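Local coordinates for microtubule-associated protein 1A/1B, light chain 3 (Trypanosoma brucei brucei, PDB 3W1Y) that probably serves autophagy as an Atg8-family ubiquitin-like protein that becomes attached to the membrane lipid phosphatidylethanolamine, at residues Tyr12-Ser15 with Phe16-Ala20; Ser56-Gln59 with Gln60-Glu64; Ala76-Met79 with Glu80-Ala84; Phe98-Gly102 with Asn103-Pro107; Ser109-Leu112 with Gly113-Tyr116. All coordinates share one frame; numbering follows the deposited sequence.

Interaction 1. Residues Tyr12-Ser15 with Phe16-Ala20; sequences YTRS and FAERA
S15 and E18 exchange hydrogen bonds at the start of helix 16-29, forming a capping box: S15 OG accepts from the backbone N of E18 at 3.2 Å, and E18 OE2 returns the favour by accepting from S15 N at 3.0 Å. The same OE2 also lies 3.3 Å from S15 OG, so one carboxylate oxygen is gripped twice, both times on its anti side and from opposite faces of the carboxylate plane. S15 OG gets there because it sits between its own backbone N and carbonyl carbon (chi1 62°), poised over the first turn of the helix. The first regular turn is closed by R19 N to S15 O.

A second set of bonds belongs to the R19 guanidinium. Bent at chi3 (-101°), its chain turns back so that NE, at 3.0 Å, and NH2, at 3.1 Å, both meet R14 O side-on; the oxygen lies in the guanidinium plane at its edge. NH1 is left for a salt bridge with D123.

Van der Waals contacts are few: R14 CB rests on R19 CG at 3.6 Å, and R14 CG lies 3.8 Å from E18 CD. The R14 guanidinium itself leads away, to T13 OG1 and, in a salt bridge, to E64.

The linker between helices 9-13 and 16-29 is thus held through its backbone, with the S15 N-H facing a carboxylate and the R14 carbonyl facing an arginine; the negative carboxylate would probably also suit the helix N-terminus electrostatically.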
loop_
_atom_site.group_PDB
_atom_site.type_symbol
_atom_site.label_atom_id
_atom_site.label_comp_id
_atom_site.label_asym_id
_atom_site.label_seq_id
_atom_site.Cartn_x
_atom_site.Cartn_y
_atom_site.Cartn_z
ATOM N N TYR A 12 14.157 22.859 -5.375
ATOM C CA TYR A 12 14.262 24.079 -6.178
ATOM C C TYR A 12 13.789 25.305 -5.433
ATOM O O TYR A 12 14.222 26.409 -5.716
ATOM C CB TYR A 12 13.478 23.953 -7.489
ATOM C CG TYR A 12 14.121 23.012 -8.465
ATOM C CD1 TYR A 12 13.768 21.661 -8.480
ATOM C CD2 TYR A 12 15.109 23.453 -9.358
ATOM C CE1 TYR A 12 14.353 20.764 -9.368
ATOM C CE2 TYR A 12 15.719 22.547 -10.266
ATOM C CZ TYR A 12 15.322 21.201 -10.247
ATOM O OH TYR A 12 15.873 20.277 -11.114
ATOM N N THR A 13 12.865 25.127 -4.508
ATOM C CA THR A 13 12.232 26.284 -3.849
ATOM C C THR A 13 12.773 26.531 -2.459
ATOM O O THR A 13 12.475 27.559 -1.873
ATOM C CB THR A 13 10.667 26.166 -3.794
ATOM O OG1 THR A 13 10.318 24.936 -3.165
ATOM C CG2 THR A 13 10.072 26.143 -5.175
ATOM N N ARG A 14 13.553 25.590 -1.919
ATOM C CA ARG A 14 14.233 25.794 -0.641
ATOM C C ARG A 14 15.730 25.730 -0.853
ATOM O O ARG A 14 16.216 24.815 -1.535
ATOM C CB ARG A 14 13.822 24.732 0.374
ATOM C CG ARG A 14 12.584 25.057 1.182
ATOM C CD ARG A 14 11.311 25.155 0.322
ATOM N NE ARG A 14 10.112 25.205 1.155
ATOM C CZ ARG A 14 8.872 25.128 0.693
ATOM N NH1 ARG A 14 8.634 25.015 -0.614
ATOM N NH2 ARG A 14 7.874 25.165 1.545
ATOM N N SER A 15 16.467 26.697 -0.302
ATOM C CA SER A 15 17.931 26.630 -0.338
ATOM C C SER A 15 18.415 25.354 0.332
ATOM O O SER A 15 17.781 24.853 1.262
ATOM C CB SER A 15 18.578 27.850 0.336
ATOM O OG SER A 15 18.224 27.928 1.708
ATOM N N PHE A 16 19.534 24.820 -0.148
ATOM C CA PHE A 16 20.142 23.698 0.526
ATOM C C PHE A 16 20.331 24.021 2.019
ATOM O O PHE A 16 20.047 23.183 2.895
ATOM C CB PHE A 16 21.478 23.323 -0.119
ATOM C CG PHE A 16 22.153 22.128 0.529
ATOM C CD1 PHE A 16 21.905 20.841 0.060
ATOM C CD2 PHE A 16 23.032 22.298 1.600
ATOM C CE1 PHE A 16 22.538 19.723 0.637
ATOM C CE2 PHE A 16 23.653 21.189 2.193
ATOM C CZ PHE A 16 23.398 19.906 1.714
ATOM N N ALA A 17 20.806 25.235 2.296
ATOM C CA ALA A 17 21.153 25.636 3.664
ATOM C C ALA A 17 19.940 25.457 4.594
ATOM O O ALA A 17 20.068 24.845 5.639
ATOM C CB ALA A 17 21.693 27.101 3.701
ATOM N N GLU A 18 18.779 25.986 4.203
ATOM C CA GLU A 18 17.546 25.822 4.984
ATOM C C GLU A 18 17.023 24.371 5.098
ATOM O O GLU A 18 16.559 23.954 6.162
ATOM C CB GLU A 18 16.447 26.818 4.551
ATOM C CG GLU A 18 15.683 26.509 3.278
ATOM C CD GLU A 18 14.728 27.657 2.840
ATOM O OE1 GLU A 18 13.719 27.877 3.546
ATOM O OE2 GLU A 18 14.995 28.319 1.792
ATOM N N ARG A 19 17.121 23.587 4.035
ATOM C CA ARG A 19 16.803 22.154 4.154
ATOM C C ARG A 19 17.749 21.409 5.123
ATOM O O ARG A 19 17.277 20.699 5.993
ATOM C CB ARG A 19 16.791 21.481 2.795
ATOM C CG ARG A 19 15.774 22.048 1.865
ATOM C CD ARG A 19 15.831 21.302 0.558
ATOM N NE ARG A 19 16.566 22.050 -0.445
ATOM C CZ ARG A 19 17.644 21.620 -1.087
ATOM N NH1 ARG A 19 18.168 20.414 -0.853
ATOM N NH2 ARG A 19 18.192 22.414 -1.977
ATOM N N ALA A 20 19.062 21.579 4.960
ATOM C CA ALA A 20 20.054 21.001 5.875
ATOM C C ALA A 20 19.828 21.398 7.340
ATOM O O ALA A 20 19.964 20.570 8.227
ATOM C CB ALA A 20 21.495 21.369 5.449
#

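Interaction 2. Residues Ser56-Gln59 with Gln60-Glu64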
loop_
_atom_site.group_PDB
_atom_site.type_symbol
_atom_site.label_atom_id
_atom_site.label_comp_id
_atom_site.label_asym_id
_atom_site.label_seq_id
_atom_site.Cartn_x
_atom_site.Cartn_y
_atom_site.Cartn_z
ATOM N N SER A 56 -1.537 28.724 -13.553
ATOM C CA SER A 56 -2.666 29.371 -12.886
ATOM C C SER A 56 -2.217 30.074 -11.579
ATOM O O SER A 56 -1.205 29.710 -10.970
ATOM C CB SER A 56 -3.800 28.367 -12.606
ATOM O OG SER A 56 -3.449 27.453 -11.579
ATOM N N THR A 57 -2.980 31.090 -11.182
ATOM C CA THR A 57 -2.817 31.750 -9.890
ATOM C C THR A 57 -3.021 30.769 -8.718
ATOM O O THR A 57 -2.673 31.098 -7.585
ATOM C CB THR A 57 -3.796 32.962 -9.718
ATOM O OG1 THR A 57 -5.152 32.511 -9.819
ATOM C CG2 THR A 57 -3.545 34.070 -10.776
ATOM N N ARG A 58 -3.582 29.584 -8.992
ATOM C CA ARG A 58 -3.777 28.560 -7.942
ATOM C C ARG A 58 -2.627 27.531 -7.816
ATOM O O ARG A 58 -2.393 26.948 -6.751
ATOM C CB ARG A 58 -5.086 27.797 -8.172
ATOM C CG ARG A 58 -6.332 28.658 -8.106
ATOM C CD ARG A 58 -7.545 27.777 -8.192
ATOM N NE ARG A 58 -8.787 28.532 -8.271
ATOM C CZ ARG A 58 -9.988 27.963 -8.358
ATOM N NH1 ARG A 58 -10.114 26.640 -8.400
ATOM N NH2 ARG A 58 -11.067 28.725 -8.437
ATOM N N GLN A 59 -1.925 27.341 -8.925
ATOM C CA GLN A 59 -0.965 26.269 -9.120
ATOM C C GLN A 59 0.061 26.104 -7.988
ATOM O O GLN A 59 0.341 24.985 -7.547
ATOM C CB GLN A 59 -0.338 26.451 -10.513
ATOM C CG GLN A 59 1.096 26.017 -10.711
ATOM C CD GLN A 59 1.626 26.391 -12.105
ATOM O OE1 GLN A 59 2.543 27.209 -12.241
ATOM N NE2 GLN A 59 1.047 25.793 -13.139
ATOM N N GLN A 60 0.576 27.219 -7.495
ATOM C CA GLN A 60 1.660 27.213 -6.516
ATOM C C GLN A 60 1.216 26.784 -5.104
ATOM O O GLN A 60 1.858 25.928 -4.496
ATOM C CB GLN A 60 2.352 28.586 -6.505
ATOM C CG GLN A 60 3.388 28.750 -5.429
ATOM C CD GLN A 60 4.257 29.969 -5.649
ATOM O OE1 GLN A 60 3.779 31.100 -5.612
ATOM N NE2 GLN A 60 5.543 29.743 -5.866
ATOM N N VAL A 61 0.136 27.382 -4.599
ATOM C CA VAL A 61 -0.448 27.014 -3.311
ATOM C C VAL A 61 -0.833 25.533 -3.323
ATOM O O VAL A 61 -0.545 24.805 -2.364
ATOM C CB VAL A 61 -1.682 27.899 -2.961
ATOM C CG1 VAL A 61 -2.560 27.275 -1.860
ATOM C CG2 VAL A 61 -1.234 29.319 -2.573
ATOM N N GLN A 62 -1.443 25.080 -4.426
ATOM C CA GLN A 62 -1.830 23.666 -4.546
ATOM C C GLN A 62 -0.638 22.732 -4.629
ATOM O O GLN A 62 -0.669 21.673 -4.044
ATOM C CB GLN A 62 -2.858 23.433 -5.658
ATOM C CG GLN A 62 -4.191 24.143 -5.374
ATOM C CD GLN A 62 -5.251 23.885 -6.442
ATOM O OE1 GLN A 62 -5.262 22.833 -7.069
ATOM N NE2 GLN A 62 -6.131 24.862 -6.664
ATOM N N ARG A 63 0.409 23.111 -5.352
ATOM C CA ARG A 63 1.636 22.292 -5.380
ATOM C C ARG A 63 2.271 22.214 -3.980
ATOM O O ARG A 63 2.635 21.130 -3.523
ATOM C CB ARG A 63 2.648 22.828 -6.405
ATOM C CG ARG A 63 2.348 22.405 -7.823
ATOM C CD ARG A 63 3.021 23.301 -8.816
ATOM N NE ARG A 63 2.852 22.743 -10.148
ATOM C CZ ARG A 63 3.323 23.270 -11.279
ATOM N NH1 ARG A 63 4.003 24.412 -11.272
ATOM N NH2 ARG A 63 3.091 22.650 -12.432
ATOM N N GLU A 64 2.376 23.352 -3.293
ATOM C CA GLU A 64 2.833 23.355 -1.888
ATOM C C GLU A 64 2.063 22.408 -0.967
ATOM O O GLU A 64 2.675 21.673 -0.188
ATOM C CB GLU A 64 2.837 24.770 -1.316
ATOM C CG GLU A 64 3.946 25.643 -1.903
ATOM C CD GLU A 64 5.316 25.325 -1.286
ATOM O OE1 GLU A 64 5.381 25.255 -0.057
ATOM O OE2 GLU A 64 6.323 25.154 -2.018
HETATM O O HOH W 1 0.387 29.891 -8.889
HETATM O O HOH W 2 -1.477 29.950 -5.659
#
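The amide of Q59 and the guanidinium of R63 are stacked, their planes only 17° apart. Q59 supplies one face of the guanidinium: its CG lies above that plane, displaced toward the rim, while Q59 CD comes within 3.2 Å of R63 NH1. Both chains are extended and run side by side in the same direction. The stack is not a hydrogen bond: Q59 OE1 lies 3.3 Å from R63 NH1 at a poor angle, and Q59 NE2 is bonded to L54 O. One residue earlier, R58, just before the helix, lies alongside Q62, with Q62 NE2 3.5 Å from R58 CB, but their flat groups are turned 42° apart.

The backbone sets the first turn through Q62 N to R58 O and R63 N to Q59 O (2.9 Å). Two waters add to it: one donates to S56 O and accepts from Q60 N (3.0 Å), the other does likewise between T57 O and V61 N. S56 OG accepts weak capping bonds from R58 N and Q59 N.

This surface turn leads from the loop after strand 33-40 into helix 59-66. Q60 and R63 touch R9 of helix 9-13, and E64 makes salt bridges with R9 and with R14 beyond that helix.

Interaction 3. Residues Ala76-Met79 with Glu80-Ala84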
loop_
_atom_site.group_PDB
_atom_site.type_symbol
_atom_site.label_atom_id
_atom_site.label_comp_id
_atom_site.label_asym_id
_atom_site.label_seq_id
_atom_site.Cartn_x
_atom_site.Cartn_y
_atom_site.Cartn_z
ATOM N N ALA A 76 10.178 2.031 12.164
ATOM C CA ALA A 76 8.948 1.956 11.370
ATOM C C ALA A 76 9.206 1.272 10.028
ATOM O O ALA A 76 10.261 1.420 9.449
ATOM C CB ALA A 76 8.357 3.373 11.136
ATOM N N THR A 77 8.240 0.518 9.536
ATOM C CA THR A 77 8.355 -0.081 8.196
ATOM C C THR A 77 7.816 0.834 7.094
ATOM O O THR A 77 7.115 1.807 7.377
ATOM C CB THR A 77 7.590 -1.365 8.117
ATOM O OG1 THR A 77 6.239 -1.091 8.465
ATOM C CG2 THR A 77 8.172 -2.384 9.094
ATOM N N VAL A 78 8.140 0.491 5.836
ATOM C CA VAL A 78 7.551 1.132 4.668
ATOM C C VAL A 78 6.022 1.130 4.741
ATOM O O VAL A 78 5.385 2.136 4.461
ATOM C CB VAL A 78 8.065 0.506 3.347
ATOM C CG1 VAL A 78 7.236 0.939 2.173
ATOM C CG2 VAL A 78 9.504 0.899 3.093
ATOM N N MET A 79 5.431 0.006 5.136
ATOM C CA MET A 79 3.983 -0.079 5.257
ATOM C C MET A 79 3.411 0.964 6.233
ATOM O O MET A 79 2.377 1.583 5.960
ATOM C CB MET A 79 3.569 -1.526 5.644
ATOM C CG MET A 79 2.057 -1.722 5.829
ATOM S SD MET A 79 1.169 -1.464 4.252
ATOM C CE MET A 79 1.385 -3.101 3.560
ATOM N N GLU A 80 4.067 1.127 7.378
ATOM C CA GLU A 80 3.616 2.099 8.382
ATOM C C GLU A 80 3.653 3.515 7.831
ATOM O O GLU A 80 2.706 4.277 8.009
ATOM C CB GLU A 80 4.434 1.987 9.685
ATOM C CG GLU A 80 3.897 0.904 10.612
ATOM C CD GLU A 80 4.866 0.504 11.739
ATOM O OE1 GLU A 80 4.436 0.528 12.917
ATOM O OE2 GLU A 80 6.034 0.137 11.454
ATOM N N PHE A 81 4.750 3.852 7.158
ATOM C CA PHE A 81 4.850 5.103 6.419
ATOM C C PHE A 81 3.700 5.275 5.436
ATOM O O PHE A 81 3.066 6.325 5.402
ATOM C CB PHE A 81 6.201 5.188 5.692
ATOM C CG PHE A 81 6.278 6.280 4.668
ATOM C CD1 PHE A 81 5.965 7.583 4.986
ATOM C CD2 PHE A 81 6.690 5.998 3.377
ATOM C CE1 PHE A 81 6.034 8.574 4.041
ATOM C CE2 PHE A 81 6.773 7.013 2.418
ATOM C CZ PHE A 81 6.435 8.287 2.758
ATOM N N MET A 82 3.432 4.247 4.649
ATOM C CA MET A 82 2.373 4.319 3.667
ATOM C C MET A 82 0.997 4.520 4.289
ATOM O O MET A 82 0.170 5.250 3.739
ATOM C CB MET A 82 2.375 3.083 2.796
ATOM C CG MET A 82 3.300 3.150 1.612
ATOM S SD MET A 82 3.442 1.458 1.032
ATOM C CE MET A 82 1.879 1.287 0.181
ATOM N N MET A 83 0.761 3.884 5.431
ATOM C CA MET A 83 -0.470 4.108 6.192
ATOM C C MET A 83 -0.528 5.506 6.767
ATOM O O MET A 83 -1.576 6.109 6.718
ATOM C CB MET A 83 -0.672 3.066 7.296
ATOM C CG MET A 83 -0.723 1.641 6.745
ATOM S SD MET A 83 -0.513 0.440 8.077
ATOM C CE MET A 83 -2.265 0.220 8.557
ATOM N N ALA A 84 0.587 6.037 7.275
ATOM C CA ALA A 84 0.613 7.445 7.696
ATOM C C ALA A 84 0.274 8.435 6.536
ATOM O O ALA A 84 -0.448 9.419 6.735
ATOM C CB ALA A 84 1.944 7.791 8.344
#
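T77 and E80 meet at the start of helix 78-88 in a reciprocal exchange of bonds. T77 N donates to E80 OE2 at 2.9 Å, along a nearly straight path (168°), and E80 N donates to T77 OG1 at 3.3 Å. E80 OE2 also stands 3.2 Å from T77 OG1, so the one oxygen takes two bonds on its anti side, each moderately out of the carboxylate plane. The E80 chain is extended beyond CG, which carries the carboxylate back past the helix start to the backbone of T77 and alongside A76 CA.

What positions these groups is the helix itself. F81 N to T77 O, M82 N to V78 O and M83 N to M79 O close successive turns, and the side chains one turn apart pack together: V78 CG1 meets M82 SD at 4.0 Å, and M79 CG meets M83 SD at the same distance. The M83 sulfur is carried there by chi1 (-59°) and an extended chi2 (165°).

Farther out, the sides of the helix have different neighbours. The F81 ring packs edge-to-face with F70 and touches I36, C38 and L72 of the sheet strands, while V78 touches P106 and I115. M79 and M83 instead touch their counterparts on a second subunit, another copy of this protein, and T77 and E80 also pack on M83 of that subunit.

The pattern is a classical capping box with T77 as N-cap, here opening a helix that lies against the beta sheet of an Atg8-type ubiquitin-like fold.

Interaction 4. Residues Phe98-Gly102 with Asn103-Pro107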
loop_
_atom_site.group_PDB
_atom_site.type_symbol
_atom_site.label_atom_id
_atom_site.label_comp_id
_atom_site.label_asym_id
_atom_site.label_seq_id
_atom_site.Cartn_x
_atom_site.Cartn_y
_atom_site.Cartn_z
ATOM N N PHE A 98 0.908 4.431 -3.559
ATOM C CA PHE A 98 2.177 3.705 -3.661
ATOM C C PHE A 98 3.330 4.716 -3.619
ATOM O O PHE A 98 3.170 5.861 -4.053
ATOM C CB PHE A 98 2.226 2.821 -4.929
ATOM C CG PHE A 98 1.635 3.479 -6.153
ATOM C CD1 PHE A 98 2.446 4.187 -7.044
ATOM C CD2 PHE A 98 0.262 3.399 -6.412
ATOM C CE1 PHE A 98 1.911 4.827 -8.180
ATOM C CE2 PHE A 98 -0.294 4.023 -7.551
ATOM C CZ PHE A 98 0.540 4.752 -8.433
ATOM N N VAL A 99 4.469 4.301 -3.063
ATOM C CA VAL A 99 5.643 5.167 -2.903
ATOM C C VAL A 99 6.923 4.641 -3.584
ATOM O O VAL A 99 7.135 3.434 -3.683
ATOM C CB VAL A 99 5.951 5.488 -1.406
ATOM C CG1 VAL A 99 4.796 6.271 -0.763
ATOM C CG2 VAL A 99 6.251 4.230 -0.613
ATOM N N PHE A 100 7.771 5.580 -4.013
ATOM C CA PHE A 100 9.000 5.298 -4.736
ATOM C C PHE A 100 10.185 5.988 -4.098
ATOM O O PHE A 100 10.079 7.111 -3.624
ATOM C CB PHE A 100 8.892 5.756 -6.198
ATOM C CG PHE A 100 7.712 5.198 -6.913
ATOM C CD1 PHE A 100 6.485 5.854 -6.872
ATOM C CD2 PHE A 100 7.805 3.980 -7.602
ATOM C CE1 PHE A 100 5.367 5.320 -7.535
ATOM C CE2 PHE A 100 6.700 3.440 -8.262
ATOM C CZ PHE A 100 5.487 4.101 -8.226
ATOM N N ILE A 101 11.312 5.298 -4.098
ATOM C CA ILE A 101 12.578 5.898 -3.778
ATOM C C ILE A 101 13.434 5.753 -5.023
ATOM O O ILE A 101 13.778 4.642 -5.425
ATOM C CB ILE A 101 13.255 5.268 -2.531
ATOM C CG1 ILE A 101 12.527 5.671 -1.249
ATOM C CG2 ILE A 101 14.660 5.818 -2.372
ATOM C CD1 ILE A 101 11.467 4.739 -0.838
ATOM N N GLY A 102 13.726 6.890 -5.653
ATOM C CA GLY A 102 14.489 6.954 -6.909
ATOM C C GLY A 102 14.055 5.978 -7.995
ATOM O O GLY A 102 14.910 5.290 -8.597
ATOM N N ASN A 103 12.750 5.913 -8.272
ATOM C CA ASN A 103 12.224 4.953 -9.277
ATOM C C ASN A 103 11.947 3.546 -8.742
ATOM O O ASN A 103 11.207 2.784 -9.383
ATOM C CB ASN A 103 13.136 4.822 -10.513
ATOM C CG ASN A 103 13.027 6.007 -11.483
ATOM O OD1 ASN A 103 12.212 6.924 -11.300
ATOM N ND2 ASN A 103 13.878 5.991 -12.525
ATOM N N GLU A 104 12.553 3.182 -7.611
ATOM C CA GLU A 104 12.307 1.874 -7.008
ATOM C C GLU A 104 11.159 1.927 -6.003
ATOM O O GLU A 104 11.020 2.870 -5.235
ATOM C CB GLU A 104 13.554 1.302 -6.305
ATOM C CG GLU A 104 14.795 1.071 -7.169
ATOM C CD GLU A 104 14.510 0.436 -8.528
ATOM O OE1 GLU A 104 13.769 -0.586 -8.587
ATOM O OE2 GLU A 104 15.045 0.962 -9.543
ATOM N N LEU A 105 10.366 0.872 -6.006
ATOM C CA LEU A 105 9.285 0.659 -5.062
ATOM C C LEU A 105 9.872 -0.199 -3.937
ATOM O O LEU A 105 10.256 -1.327 -4.163
ATOM C CB LEU A 105 8.182 -0.099 -5.793
ATOM C CG LEU A 105 6.745 -0.146 -5.332
ATOM C CD1 LEU A 105 6.050 1.118 -5.748
ATOM C CD2 LEU A 105 6.061 -1.327 -6.002
ATOM N N PRO A 106 9.972 0.350 -2.715
ATOM C CA PRO A 106 10.586 -0.410 -1.629
ATOM C C PRO A 106 9.677 -1.543 -1.100
ATOM O O PRO A 106 8.450 -1.455 -1.208
ATOM C CB PRO A 106 10.822 0.650 -0.556
ATOM C CG PRO A 106 9.731 1.680 -0.810
ATOM C CD PRO A 106 9.531 1.695 -2.288
ATOM N N PRO A 107 10.286 -2.624 -0.565
ATOM C CA PRO A 107 9.484 -3.678 0.069
ATOM C C PRO A 107 8.746 -3.101 1.290
ATOM O O PRO A 107 9.314 -2.276 2.020
ATOM C CB PRO A 107 10.531 -4.722 0.525
ATOM C CG PRO A 107 11.815 -4.360 -0.164
ATOM C CD PRO A 107 11.738 -2.906 -0.525
#
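The backbone torsions of G102 and N103 (phi 47° at G102 and 85° at N103, both positive) fold I101 and E104 together into a type I' beta turn, the tight hairpin-type reversal that ends strand 96-100. I101 and E104 form an antiparallel hydrogen-bonded pair: I101 N donates to E104 O at 2.7 Å, and E104 N returns to I101 O at 2.9 Å, approaching from above the carbonyl plane. It is a single bridge; beyond it the chain diverges into a loop instead of pairing further.

Side chains then fasten that loop to the strand. L105 directs CD1 at the F100 ring, reaching CE2 at 3.5 Å in an oblique approach, and the same methyl is near V99 O and F98 CB. P106 points toward the strand, and I101 crosses it at about a right angle, with CD1 against P106 CG at 3.5 Å.

V99 and P106 turn to the protein interior, against helix 78-88, while I101 and P106 reach I115 of helix 112-119. F98, F100, N103 and L105 are all contacted by the chain of another protein; N103 ND2 hydrogen-bonds a polar side chain there.

E104 O does double duty: besides the amide of I101 it faces F100 CA at 3.2 Å, a CA-H...O contact beside the bridge.

Interaction 5. Residues Ser109-Leu112 with Gly113-Tyr116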
loop_
_atom_site.group_PDB
_atom_site.type_symbol
_atom_site.label_atom_id
_atom_site.label_comp_id
_atom_site.label_asym_id
_atom_site.label_seq_id
_atom_site.Cartn_x
_atom_site.Cartn_y
_atom_site.Cartn_z
ATOM N N SER A 109 8.009 -4.362 4.181
ATOM C CA SER A 109 8.586 -4.722 5.475
ATOM C C SER A 109 9.942 -4.105 5.698
ATOM O O SER A 109 10.537 -4.327 6.728
ATOM C CB SER A 109 8.700 -6.240 5.606
ATOM O OG SER A 109 9.540 -6.788 4.586
ATOM N N ALA A 110 10.455 -3.349 4.738
ATOM C CA ALA A 110 11.725 -2.649 4.938
ATOM C C ALA A 110 11.581 -1.565 6.019
ATOM O O ALA A 110 10.523 -0.955 6.147
ATOM C CB ALA A 110 12.222 -2.052 3.619
ATOM N N CYS A 111 12.631 -1.354 6.808
ATOM C CA CYS A 111 12.676 -0.270 7.773
ATOM C C CYS A 111 13.132 1.028 7.130
ATOM O O CYS A 111 14.099 1.046 6.373
ATOM C CB CYS A 111 13.657 -0.625 8.890
ATOM S SG CYS A 111 12.974 -1.915 9.898
ATOM N N LEU A 112 12.462 2.113 7.491
ATOM C CA LEU A 112 12.829 3.476 7.072
ATOM C C LEU A 112 14.293 3.806 7.355
ATOM O O LEU A 112 14.957 4.419 6.520
ATOM C CB LEU A 112 11.926 4.515 7.753
ATOM C CG LEU A 112 10.435 4.301 7.513
ATOM C CD1 LEU A 112 9.537 5.404 8.104
ATOM C CD2 LEU A 112 10.173 4.129 6.016
ATOM N N GLY A 113 14.794 3.413 8.528
ATOM C CA GLY A 113 16.207 3.633 8.875
ATOM C C GLY A 113 17.179 2.946 7.930
ATOM O O GLY A 113 18.226 3.490 7.609
ATOM N N ASP A 114 16.836 1.752 7.448
ATOM C CA ASP A 114 17.708 1.081 6.477
ATOM C C ASP A 114 17.656 1.787 5.131
ATOM O O ASP A 114 18.670 1.927 4.469
ATOM C CB ASP A 114 17.373 -0.411 6.346
ATOM C CG ASP A 114 17.741 -1.205 7.607
ATOM O OD1 ASP A 114 18.825 -0.950 8.191
ATOM O OD2 ASP A 114 16.955 -2.094 8.003
ATOM N N ILE A 115 16.480 2.258 4.738
ATOM C CA ILE A 115 16.336 2.967 3.456
ATOM C C ILE A 115 17.051 4.310 3.534
ATOM O O ILE A 115 17.742 4.723 2.597
ATOM C CB ILE A 115 14.834 3.161 3.106
ATOM C CG1 ILE A 115 14.157 1.778 2.973
ATOM C CG2 ILE A 115 14.657 4.024 1.856
ATOM C CD1 ILE A 115 12.659 1.841 2.874
ATOM N N TYR A 116 16.877 4.974 4.671
ATOM C CA TYR A 116 17.532 6.239 4.953
ATOM C C TYR A 116 19.060 6.176 4.813
ATOM O O TYR A 116 19.647 6.977 4.079
ATOM C CB TYR A 116 17.141 6.692 6.347
ATOM C CG TYR A 116 17.618 8.057 6.709
ATOM C CD1 TYR A 116 17.077 9.179 6.099
ATOM C CD2 TYR A 116 18.598 8.235 7.692
ATOM C CE1 TYR A 116 17.495 10.460 6.449
ATOM C CE2 TYR A 116 19.023 9.511 8.057
ATOM C CZ TYR A 116 18.470 10.625 7.420
ATOM O OH TYR A 116 18.882 11.900 7.763
HETATM O O HOH W 3 15.032 -3.081 6.133
#
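C111 O receives two backbone N-H groups at the start of helix 112-119. I115 N bonds to it at 3.1 Å, in the carbonyl plane, and D114 N makes a weak, strongly bent bond at 3.0 Å. One residue on, Y116 N donates to L112 O at 2.7 Å, the shortest of the bonds that close this turn.

C111 occupies the N-cap position, yet its sulfur is turned beside its own backbone N and is not the capping acceptor. A water links the N-cap backbone to the third helix position: it accepts from C111 N at 3.0 Å and donates to D114 OD2 at 2.9 Å. The carboxylate of D114 thus reaches back toward the residue before the helix through one solvent molecule, while its OD2 also approaches C111 CB at 3.7 Å. The negative charge near the helix N-terminus is probably favourable.

On the apolar side, I115 points toward the incoming chain. Its extended chain (chi2 170°) puts CD1 against A110 CB at 4.0 Å, and CG1 passes C111 O. L112 and Y116 lead inward to the sheet: L112 packs on I34 and I36, Y116 on I34, P35 and L126, and Y116 OH hydrogen-bonds G124 O. Backbone bonds pair A110 with V78, L112 with A76 and G113 with E74, tying the helix start and the end of the loop before it to the chain leading into helix 78-88.

The arrangement is a helix N-terminus with a water-bridged aspartate at its third position, opening the short helix between strands 96-100 and 126-133 of this ubiquitin-like domain.

The five contacts fall into two groups. Interactions 1 and 2, with centres 20 Å apart, are joined by the salt bridge from R14 NH1 to E64 OE2 at 2.7 Å, which ties the linker before helix 16-29 to helix 59-66. Interactions 3, 4 and 5 form a compact cluster, their centres 10 to 13 Å apart. There V78 is shared ground: its N lies 2.8 Å from A110 O, a probable hydrogen bond, and its side chain packs on both P106 and I115. Interactions 1 and 3 lie on opposite sides of the chain's centre, about 16 Å apart at their nearest atoms. Capping boxes of the same kind, S15 with E18 and T77 with E80, open helices in both groups.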